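Local atomic coordinates of NEQ263 (PDB entry 5BN3), a protein that probably binds ATP as the NeqB subunit of an unusual archaeal ATP synthase core complex, in which it pairs with NeqA. Residues B[295-307]-B[316-328]. Residues are numbered along the deposited sequence; the frame is centred on the assembly and turned at random.
With ADP (adenosine-5'-diphosphate), chain C; SO4 (sulfate ion), chain X.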
ATOM      1  N   THR B 295     -17.076 -12.233   4.385  1.00 28.83           N
ATOM      2  CA  THR B 295     -18.480 -12.633   4.401  1.00 29.51           C
ATOM      3  C   THR B 295     -18.788 -13.504   3.188  1.00 28.62           C
ATOM      4  O   THR B 295     -19.512 -14.500   3.290  1.00 29.02           O
ATOM      5  CB  THR B 295     -19.408 -11.404   4.424  1.00 33.56           C
ATOM      6  OG1 THR B 295     -19.206 -10.683   5.648  1.00 32.16           O
ATOM      7  CG2 THR B 295     -20.870 -11.822   4.327  1.00 32.10           C
ATOM      8  N   GLY B 296     -18.225 -13.134   2.041  1.00 30.18           N
ATOM      9  CA  GLY B 296     -18.374 -13.927   0.834  1.00 31.99           C
ATOM     10  C   GLY B 296     -17.851 -15.340   1.015  1.00 31.34           C
ATOM     11  O   GLY B 296     -18.446 -16.294   0.512  1.00 29.79           O
ATOM     12  N   TYR B 297     -16.744 -15.476   1.742  1.00 28.63           N
ATOM     13  CA  TYR B 297     -16.150 -16.787   2.007  1.00 26.31           C
ATOM     14  C   TYR B 297     -16.949 -17.633   3.000  1.00 27.85           C
ATOM     15  O   TYR B 297     -16.660 -18.819   3.180  1.00 30.26           O
ATOM     16  CB  TYR B 297     -14.715 -16.630   2.530  1.00 26.87           C
ATOM     17  CG  TYR B 297     -13.653 -16.492   1.462  1.00 27.12           C
ATOM     18  CD1 TYR B 297     -13.389 -17.529   0.580  1.00 34.27           C
ATOM     19  CD2 TYR B 297     -12.892 -15.337   1.359  1.00 28.04           C
ATOM     20  CE1 TYR B 297     -12.412 -17.408  -0.391  1.00 30.36           C
ATOM     21  CE2 TYR B 297     -11.909 -15.210   0.391  1.00 27.31           C
ATOM     22  CZ  TYR B 297     -11.676 -16.251  -0.478  1.00 33.69           C
ATOM     23  OH  TYR B 297     -10.702 -16.146  -1.446  1.00 33.48           O
ATOM     24  N   ILE B 298     -17.940 -17.028   3.651  1.00 30.80           N
ATOM     25  CA  ILE B 298     -18.720 -17.734   4.671  1.00 31.35           C
ATOM     26  C   ILE B 298     -20.174 -17.993   4.272  1.00 25.61           C
ATOM     27  O   ILE B 298     -20.642 -19.131   4.334  1.00 32.47           O
ATOM     28  CB  ILE B 298     -18.707 -16.980   6.015  1.00 33.23           C
ATOM     29  CG1 ILE B 298     -17.270 -16.824   6.511  1.00 29.08           C
ATOM     30  CG2 ILE B 298     -19.531 -17.731   7.051  1.00 30.32           C
ATOM     31  CD1 ILE B 298     -17.098 -15.719   7.533  1.00 32.66           C
ATOM     32  N   THR B 299     -20.896 -16.946   3.883  1.00 30.46           N
ATOM     33  CA  THR B 299     -22.292 -17.113   3.477  1.00 32.47           C
ATOM     34  C   THR B 299     -22.402 -18.004   2.246  1.00 27.30           C
ATOM     35  O   THR B 299     -21.433 -18.179   1.502  1.00 31.31           O
ATOM     36  CB  THR B 299     -23.014 -15.763   3.234  1.00 36.08           C
ATOM     37  OG1 THR B 299     -22.358 -15.034   2.190  1.00 34.93           O
ATOM     38  CG2 THR B 299     -23.033 -14.930   4.505  1.00 30.37           C
ATOM     39  N   GLU B 300     -23.583 -18.573   2.038  1.00 29.82           N
ATOM     40  CA  GLU B 300     -23.792 -19.470   0.912  1.00 32.23           C
ATOM     41  C   GLU B 300     -24.289 -18.682  -0.292  1.00 33.49           C
ATOM     42  O   GLU B 300     -25.318 -19.001  -0.890  1.00 35.61           O
ATOM     43  CB  GLU B 300     -24.742 -20.607   1.302  1.00 31.71           C
ATOM     44  CG  GLU B 300     -24.091 -21.598   2.266  1.00 33.02           C
ATOM     45  CD  GLU B 300     -25.076 -22.315   3.170  1.00 51.78           C
ATOM     46  OE1 GLU B 300     -26.255 -21.900   3.238  1.00 44.38           O
ATOM     47  OE2 GLU B 300     -24.662 -23.297   3.824  1.00 45.74           O
ATOM     48  N   GLY B 301     -23.530 -17.647  -0.636  1.00 34.80           N
ATOM     49  CA  GLY B 301     -23.875 -16.774  -1.737  1.00 31.74           C
ATOM     50  C   GLY B 301     -24.160 -15.357  -1.284  1.00 35.64           C
ATOM     51  O   GLY B 301     -24.101 -15.044  -0.089  1.00 26.10           O
ATOM     52  N   GLN B 302     -24.471 -14.491  -2.243  1.00 26.25           N
ATOM     53  CA  GLN B 302     -24.762 -13.100  -1.938  1.00 25.77           C
ATOM     54  C   GLN B 302     -25.535 -12.437  -3.066  1.00 32.42           C
ATOM     55  O   GLN B 302     -25.358 -12.779  -4.237  1.00 29.57           O
ATOM     56  CB  GLN B 302     -23.463 -12.327  -1.663  1.00 33.81           C
ATOM     57  CG  GLN B 302     -22.546 -12.161  -2.880  1.00 37.25           C
ATOM     58  CD  GLN B 302     -21.783 -13.422  -3.231  1.00 40.02           C
ATOM     59  OE1 GLN B 302     -21.387 -14.188  -2.350  1.00 32.52           O
ATOM     60  NE2 GLN B 302     -21.568 -13.643  -4.526  1.00 31.25           N
ATOM     61  N   TYR B 303     -26.402 -11.497  -2.706  1.00 29.15           N
ATOM     62  CA  TYR B 303     -27.048 -10.644  -3.694  1.00 33.26           C
ATOM     63  C   TYR B 303     -26.314  -9.304  -3.739  1.00 30.83           C
ATOM     64  O   TYR B 303     -26.316  -8.550  -2.764  1.00 31.95           O
ATOM     65  CB  TYR B 303     -28.526 -10.442  -3.356  1.00 30.33           C
ATOM     66  CG  TYR B 303     -29.304 -11.735  -3.225  1.00 32.86           C
ATOM     67  CD1 TYR B 303     -29.387 -12.627  -4.284  1.00 34.44           C
ATOM     68  CD2 TYR B 303     -29.963 -12.057  -2.046  1.00 36.26           C
ATOM     69  CE1 TYR B 303     -30.097 -13.808  -4.171  1.00 33.76           C
ATOM     70  CE2 TYR B 303     -30.678 -13.238  -1.926  1.00 41.41           C
ATOM     71  CZ  TYR B 303     -30.740 -14.106  -2.993  1.00 39.65           C
ATOM     72  OH  TYR B 303     -31.442 -15.284  -2.887  1.00 31.35           O
ATOM     73  N   VAL B 304     -25.680  -9.016  -4.869  1.00 29.59           N
ATOM     74  CA  VAL B 304     -24.852  -7.823  -4.992  1.00 28.99           C
ATOM     75  C   VAL B 304     -25.590  -6.709  -5.721  1.00 36.29           C
ATOM     76  O   VAL B 304     -26.081  -6.908  -6.834  1.00 31.19           O
ATOM     77  CB  VAL B 304     -23.536  -8.140  -5.727  1.00 35.01           C
ATOM     78  CG1 VAL B 304     -22.688  -6.883  -5.878  1.00 32.23           C
ATOM     79  CG2 VAL B 304     -22.767  -9.216  -4.981  1.00 33.33           C
ATOM     80  N   LEU B 305     -25.670  -5.539  -5.092  1.00 28.28           N
ATOM     81  CA  LEU B 305     -26.345  -4.397  -5.703  1.00 34.59           C
ATOM     82  C   LEU B 305     -25.388  -3.588  -6.576  1.00 34.62           C
ATOM     83  O   LEU B 305     -24.191  -3.504  -6.289  1.00 32.16           O
ATOM     84  CB  LEU B 305     -27.001  -3.513  -4.638  1.00 29.53           C
ATOM     85  CG  LEU B 305     -28.478  -3.787  -4.329  1.00 48.69           C
ATOM     86  CD1 LEU B 305     -28.801  -5.264  -4.398  1.00 36.35           C
ATOM     87  CD2 LEU B 305     -28.868  -3.228  -2.967  1.00 44.74           C
ATOM     88  N   SER B 306     -25.921  -2.998  -7.643  1.00 34.63           N
ATOM     89  CA  SER B 306     -25.097  -2.347  -8.661  1.00 29.91           C
ATOM     90  C   SER B 306     -25.375  -0.849  -8.781  1.00 36.63           C
ATOM     91  O   SER B 306     -26.520  -0.432  -8.974  1.00 35.78           O
ATOM     92  CB  SER B 306     -25.314  -3.035 -10.017  1.00 38.00           C
ATOM     93  OG  SER B 306     -24.808  -2.253 -11.085  1.00 37.38           O
ATOM     94  N   GLN B 307     -24.320  -0.049  -8.664  1.00 31.63           N
ATOM     95  CA  GLN B 307     -24.415   1.399  -8.819  1.00 31.24           C
ATOM     96  C   GLN B 307     -24.886   1.753 -10.227  1.00 32.90           C
ATOM     97  O   GLN B 307     -25.657   2.692 -10.418  1.00 39.56           O
ATOM     98  CB  GLN B 307     -23.047   2.037  -8.561  1.00 43.42           C
ATOM     99  CG  GLN B 307     -23.031   3.099  -7.477  1.00 60.66           C
ATOM    100  CD  GLN B 307     -21.621   3.468  -7.053  1.00 77.95           C
ATOM    101  OE1 GLN B 307     -20.709   3.538  -7.879  1.00 64.61           O
ATOM    102  NE2 GLN B 307     -21.433   3.693  -5.758  1.00 60.09           N
ATOM    103  N   PRO B 316     -35.127  -3.714  -8.400  1.00 37.04           N
ATOM    104  CA  PRO B 316     -33.945  -3.695  -7.532  1.00 39.38           C
ATOM    105  C   PRO B 316     -32.661  -3.805  -8.344  1.00 39.22           C
ATOM    106  O   PRO B 316     -32.614  -4.573  -9.304  1.00 42.35           O
ATOM    107  CB  PRO B 316     -34.135  -4.938  -6.662  1.00 41.04           C
ATOM    108  CG  PRO B 316     -34.916  -5.875  -7.529  1.00 38.36           C
ATOM    109  CD  PRO B 316     -35.818  -5.017  -8.373  1.00 37.26           C
ATOM    110  N   PRO B 317     -31.624  -3.045  -7.960  1.00 35.69           N
ATOM    111  CA  PRO B 317     -30.400  -2.957  -8.762  1.00 32.22           C
ATOM    112  C   PRO B 317     -29.465  -4.146  -8.553  1.00 38.59           C
ATOM    113  O   PRO B 317     -28.296  -3.955  -8.207  1.00 34.43           O
ATOM    114  CB  PRO B 317     -29.751  -1.674  -8.244  1.00 36.98           C
ATOM    115  CG  PRO B 317     -30.165  -1.621  -6.804  1.00 40.52           C
ATOM    116  CD  PRO B 317     -31.552  -2.213  -6.743  1.00 40.24           C
ATOM    117  N   ILE B 318     -29.969  -5.352  -8.790  1.00 33.39           N
ATOM    118  CA  ILE B 318     -29.198  -6.574  -8.575  1.00 31.78           C
ATOM    119  C   ILE B 318     -28.311  -6.952  -9.764  1.00 38.02           C
ATOM    120  O   ILE B 318     -28.796  -7.123 -10.887  1.00 34.79           O
ATOM    121  CB  ILE B 318     -30.130  -7.759  -8.237  1.00 37.08           C
ATOM    122  CG1 ILE B 318     -30.790  -7.535  -6.875  1.00 36.94           C
ATOM    123  CG2 ILE B 318     -29.362  -9.068  -8.234  1.00 35.54           C
ATOM    124  CD1 ILE B 318     -31.735  -8.646  -6.458  1.00 41.25           C
ATOM    125  N   ASP B 319     -27.012  -7.080  -9.506  1.00 32.12           N
ATOM    126  CA  ASP B 319     -26.063  -7.580 -10.496  1.00 35.96           C
ATOM    127  C   ASP B 319     -26.265  -9.086 -10.644  1.00 43.73           C
ATOM    128  O   ASP B 319     -25.916  -9.856  -9.748  1.00 34.18           O
ATOM    129  CB  ASP B 319     -24.627  -7.267 -10.049  1.00 39.78           C
ATOM    130  CG  ASP B 319     -23.590  -7.536 -11.133  1.00 38.57           C
ATOM    131  OD1 ASP B 319     -23.684  -8.566 -11.839  1.00 37.72           O
ATOM    132  OD2 ASP B 319     -22.660  -6.712 -11.272  1.00 44.49           O
ATOM    133  N   LEU B 320     -26.834  -9.501 -11.774  1.00 36.91           N
ATOM    134  CA  LEU B 320     -27.185 -10.904 -12.000  1.00 33.71           C
ATOM    135  C   LEU B 320     -25.978 -11.834 -12.035  1.00 30.93           C
ATOM    136  O   LEU B 320     -26.100 -13.026 -11.755  1.00 35.44           O
ATOM    137  CB  LEU B 320     -27.978 -11.057 -13.303  1.00 43.90           C
ATOM    138  CG  LEU B 320     -29.462 -10.694 -13.283  1.00 49.43           C
ATOM    139  CD1 LEU B 320     -30.084 -10.905 -14.655  1.00 42.83           C
ATOM    140  CD2 LEU B 320     -30.187 -11.525 -12.248  1.00 41.24           C
ATOM    141  N   LEU B 321     -24.815 -11.290 -12.376  1.00 30.16           N
ATOM    142  CA  LEU B 321     -23.629 -12.116 -12.573  1.00 35.70           C
ATOM    143  C   LEU B 321     -22.701 -12.146 -11.358  1.00 36.48           C
ATOM    144  O   LEU B 321     -22.061 -13.161 -11.087  1.00 35.38           O
ATOM    145  CB  LEU B 321     -22.883 -11.682 -13.838  1.00 40.82           C
ATOM    146  CG  LEU B 321     -23.711 -11.882 -15.110  1.00 40.30           C
ATOM    147  CD1 LEU B 321     -22.963 -11.429 -16.349  1.00 49.75           C
ATOM    148  CD2 LEU B 321     -24.091 -13.336 -15.233  1.00 37.10           C
ATOM    149  N   LYS B 322     -22.640 -11.042 -10.620  1.00 31.28           N
ATOM    150  CA  LYS B 322     -21.858 -11.009  -9.387  1.00 43.09           C
ATOM    151  C   LYS B 322     -22.593 -11.700  -8.246  1.00 35.40           C
ATOM    152  O   LYS B 322     -21.978 -12.151  -7.280  1.00 34.79           O
ATOM    153  CB  LYS B 322     -21.516  -9.570  -8.994  1.00 38.20           C
ATOM    154  CG  LYS B 322     -20.466  -8.916  -9.877  1.00 50.88           C
ATOM    155  CD  LYS B 322     -20.120  -7.524  -9.363  1.00 65.87           C
ATOM    156  CE  LYS B 322     -19.099  -6.832 -10.254  1.00 65.94           C
ATOM    157  NZ  LYS B 322     -18.860  -5.425  -9.821  1.00 68.32           N
ATOM    158  N   SER B 323     -23.915 -11.775  -8.363  1.00 31.23           N
ATOM    159  CA  SER B 323     -24.729 -12.436  -7.350  1.00 27.70           C
ATOM    160  C   SER B 323     -24.622 -13.951  -7.475  1.00 37.33           C
ATOM    161  O   SER B 323     -24.277 -14.478  -8.538  1.00 32.66           O
ATOM    162  CB  SER B 323     -26.191 -11.996  -7.442  1.00 31.80           C
ATOM    163  OG  SER B 323     -26.307 -10.600  -7.236  1.00 32.08           O
ATOM    164  N   LEU B 324     -24.916 -14.643  -6.379  1.00 30.69           N
ATOM    165  CA  LEU B 324     -24.765 -16.089  -6.318  1.00 29.25           C
ATOM    166  C   LEU B 324     -25.600 -16.681  -5.195  1.00 32.24           C
ATOM    167  O   LEU B 324     -25.659 -16.130  -4.100  1.00 32.99           O
ATOM    168  CB  LEU B 324     -23.293 -16.456  -6.099  1.00 34.88           C
ATOM    169  CG  LEU B 324     -23.004 -17.927  -5.780  1.00 39.60           C
ATOM    170  CD1 LEU B 324     -23.326 -18.798  -6.978  1.00 31.04           C
ATOM    171  CD2 LEU B 324     -21.558 -18.132  -5.343  1.00 42.85           C
ATOM    172  N   SER B 325     -26.258 -17.798  -5.482  1.00 31.20           N
ATOM    173  CA  SER B 325     -26.849 -18.627  -4.439  1.00 32.49           C
ATOM    174  C   SER B 325     -26.230 -20.010  -4.572  1.00 35.38           C
ATOM    175  O   SER B 325     -26.495 -20.718  -5.548  1.00 32.22           O
ATOM    176  CB  SER B 325     -28.369 -18.702  -4.591  1.00 35.50           C
ATOM    177  OG  SER B 325     -28.924 -19.591  -3.637  1.00 35.88           O
ATOM    178  N   ARG B 326     -25.397 -20.387  -3.604  1.00 32.34           N
ATOM    179  CA  ARG B 326     -24.636 -21.637  -3.690  1.00 40.58           C
ATOM    180  C   ARG B 326     -25.509 -22.883  -3.704  1.00 39.53           C
ATOM    181  O   ARG B 326     -25.195 -23.858  -4.385  1.00 41.54           O
ATOM    182  CB  ARG B 326     -23.634 -21.748  -2.536  1.00 39.51           C
ATOM    183  CG  ARG B 326     -22.360 -20.956  -2.735  1.00 48.87           C
ATOM    184  CD  ARG B 326     -21.448 -21.065  -1.528  1.00 63.48           C
ATOM    185  NE  ARG B 326     -20.614 -19.876  -1.374  1.00 57.53           N
ATOM    186  CZ  ARG B 326     -19.420 -19.721  -1.936  1.00 48.40           C
ATOM    187  NH1 ARG B 326     -18.915 -20.682  -2.694  1.00 39.34           N
ATOM    188  NH2 ARG B 326     -18.730 -18.606  -1.739  1.00 49.82           N
ATOM    189  N   LEU B 327     -26.598 -22.852  -2.946  1.00 38.84           N
ATOM    190  CA  LEU B 327     -27.431 -24.034  -2.764  1.00 39.12           C
ATOM    191  C   LEU B 327     -28.606 -24.068  -3.736  1.00 41.49           C
ATOM    192  O   LEU B 327     -29.386 -25.015  -3.733  1.00 38.27           O
ATOM    193  CB  LEU B 327     -27.936 -24.110  -1.319  1.00 37.72           C
ATOM    194  CG  LEU B 327     -26.868 -24.081  -0.222  1.00 48.39           C
ATOM    195  CD1 LEU B 327     -27.491 -24.264   1.151  1.00 45.59           C
ATOM    196  CD2 LEU B 327     -25.833 -25.151  -0.470  1.00 48.69           C
ATOM    197  N   ALA B 328     -28.708 -23.039  -4.575  1.00 39.87           N
ATOM    198  CA  ALA B 328     -29.835 -22.868  -5.496  1.00 41.23           C
ATOM    199  C   ALA B 328     -30.218 -24.131  -6.266  1.00 48.56           C
ATOM    200  O   ALA B 328     -31.396 -24.472  -6.361  1.00 43.92           O
ATOM    201  CB  ALA B 328     -29.546 -21.735  -6.464  1.00 40.10           C
TER
HETATM  202  PB  ADP C 601     -15.701 -21.795  -3.481  1.00 30.00           P
HETATM  203  O1B ADP C 601     -14.505 -21.479  -4.340  1.00 28.44           O
HETATM  204  O2B ADP C 601     -15.570 -23.046  -2.657  1.00 25.84           O
HETATM  205  O3B ADP C 601     -16.233 -20.601  -2.731  1.00 29.94           O
HETATM  206  PA  ADP C 601     -17.809 -23.412  -4.591  1.00 31.29           P
HETATM  207  O1A ADP C 601     -17.008 -24.667  -4.778  1.00 33.38           O
HETATM  208  O2A ADP C 601     -18.764 -23.301  -3.430  1.00 31.11           O
HETATM  209  O3A ADP C 601     -16.823 -22.134  -4.595  1.00 29.81           O
HETATM  210  O5' ADP C 601     -18.635 -23.155  -5.949  1.00 32.13           O
HETATM  211  C5' ADP C 601     -19.335 -21.925  -6.133  1.00 33.85           C
HETATM  212  C4' ADP C 601     -20.520 -22.133  -7.068  1.00 37.18           C
HETATM  213  O4' ADP C 601     -20.068 -22.562  -8.359  1.00 36.24           O
HETATM  214  C3' ADP C 601     -21.437 -23.207  -6.509  1.00 41.57           C
HETATM  215  O3' ADP C 601     -22.770 -22.695  -6.427  1.00 46.11           O
HETATM  216  C2' ADP C 601     -21.357 -24.345  -7.504  1.00 46.56           C
HETATM  217  O2' ADP C 601     -22.646 -24.901  -7.764  1.00 68.69           O
HETATM  218  C1' ADP C 601     -20.770 -23.737  -8.766  1.00 33.82           C
HETATM  219  N9  ADP C 601     -19.840 -24.703  -9.399  1.00 38.00           N
HETATM  220  C8  ADP C 601     -18.523 -24.822  -9.144  1.00 35.07           C
HETATM  221  N7  ADP C 601     -17.970 -25.807  -9.895  1.00 32.95           N
HETATM  222  C5  ADP C 601     -18.947 -26.336 -10.657  1.00 39.51           C
HETATM  223  C6  ADP C 601     -19.045 -27.407 -11.674  1.00 33.84           C
HETATM  224  N6  ADP C 601     -17.956 -28.131 -12.042  1.00 35.37           N
HETATM  225  N1  ADP C 601     -20.261 -27.630 -12.223  1.00 36.50           N
HETATM  226  C2  ADP C 601     -21.348 -26.917 -11.868  1.00 44.31           C
HETATM  227  N3  ADP C 601     -21.331 -25.933 -10.953  1.00 40.99           N
HETATM  228  C4  ADP C 601     -20.178 -25.601 -10.325  1.00 40.18           C
HETATM  229  S   SO4 X 512     -21.218  -1.541 -11.319  1.00 65.50           S
HETATM  230  O1  SO4 X 512     -22.197  -2.615 -11.420  1.00 68.09           O
HETATM  231  O2  SO4 X 512     -20.495  -1.431 -12.579  1.00 67.54           O
HETATM  232  O3  SO4 X 512     -20.298  -1.826 -10.224  1.00 68.30           O
HETATM  233  O4  SO4 X 512     -21.907  -0.290 -11.034  1.00 48.58           O
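The guanidinium of Arg326 is gripped round its edge: Gly296 O, Thr299 O and O3B of ADP lie near its plane, with CA of Glu300 also at the rim. Arg326 NH2 gives a bond of 3.2 Å to Gly296 O, which sits 18° out of the guanidinium plane; NE makes a weak one to Thr299 O. Arg326 NH1 points to the diphosphate, 2.7 Å from ADP O3B, with weaker bonds to O2A and O3A. The Arg326 side chain runs extended from CG to NE (chi2 177°, chi3 -151°), its CD lying against the backbone of Glu300. With an alanine here Gly296 O would probably lose the NH2 donor and the ADP phosphates one of their positive partners. A second flat group, the Gln302 amide, hands NE2 to Lys322 O at 3.2 Å, with that oxygen in the amide plane. Along the backbones, Gln302 and Leu324 form an antiparallel hydrogen-bonded pair, and Gly301 opposite Ser325 leaves no room for a CB. Further along, Ser323 OG accepts from Val304 N at 2.9 Å and donates to Asp319 O, while Leu305 CG rests on Pro317 CG, 3.7 Å away. Strand 301-304 also pairs with strand 131-134 of the nucleotide-binding domain. Lys229 and Gly226 of the neighbouring alpha-type subunit bind the same ADP, so Arg326 reaches across the interface into that subunit's nucleotide site, consistent with the arginine finger of rotary ATPases.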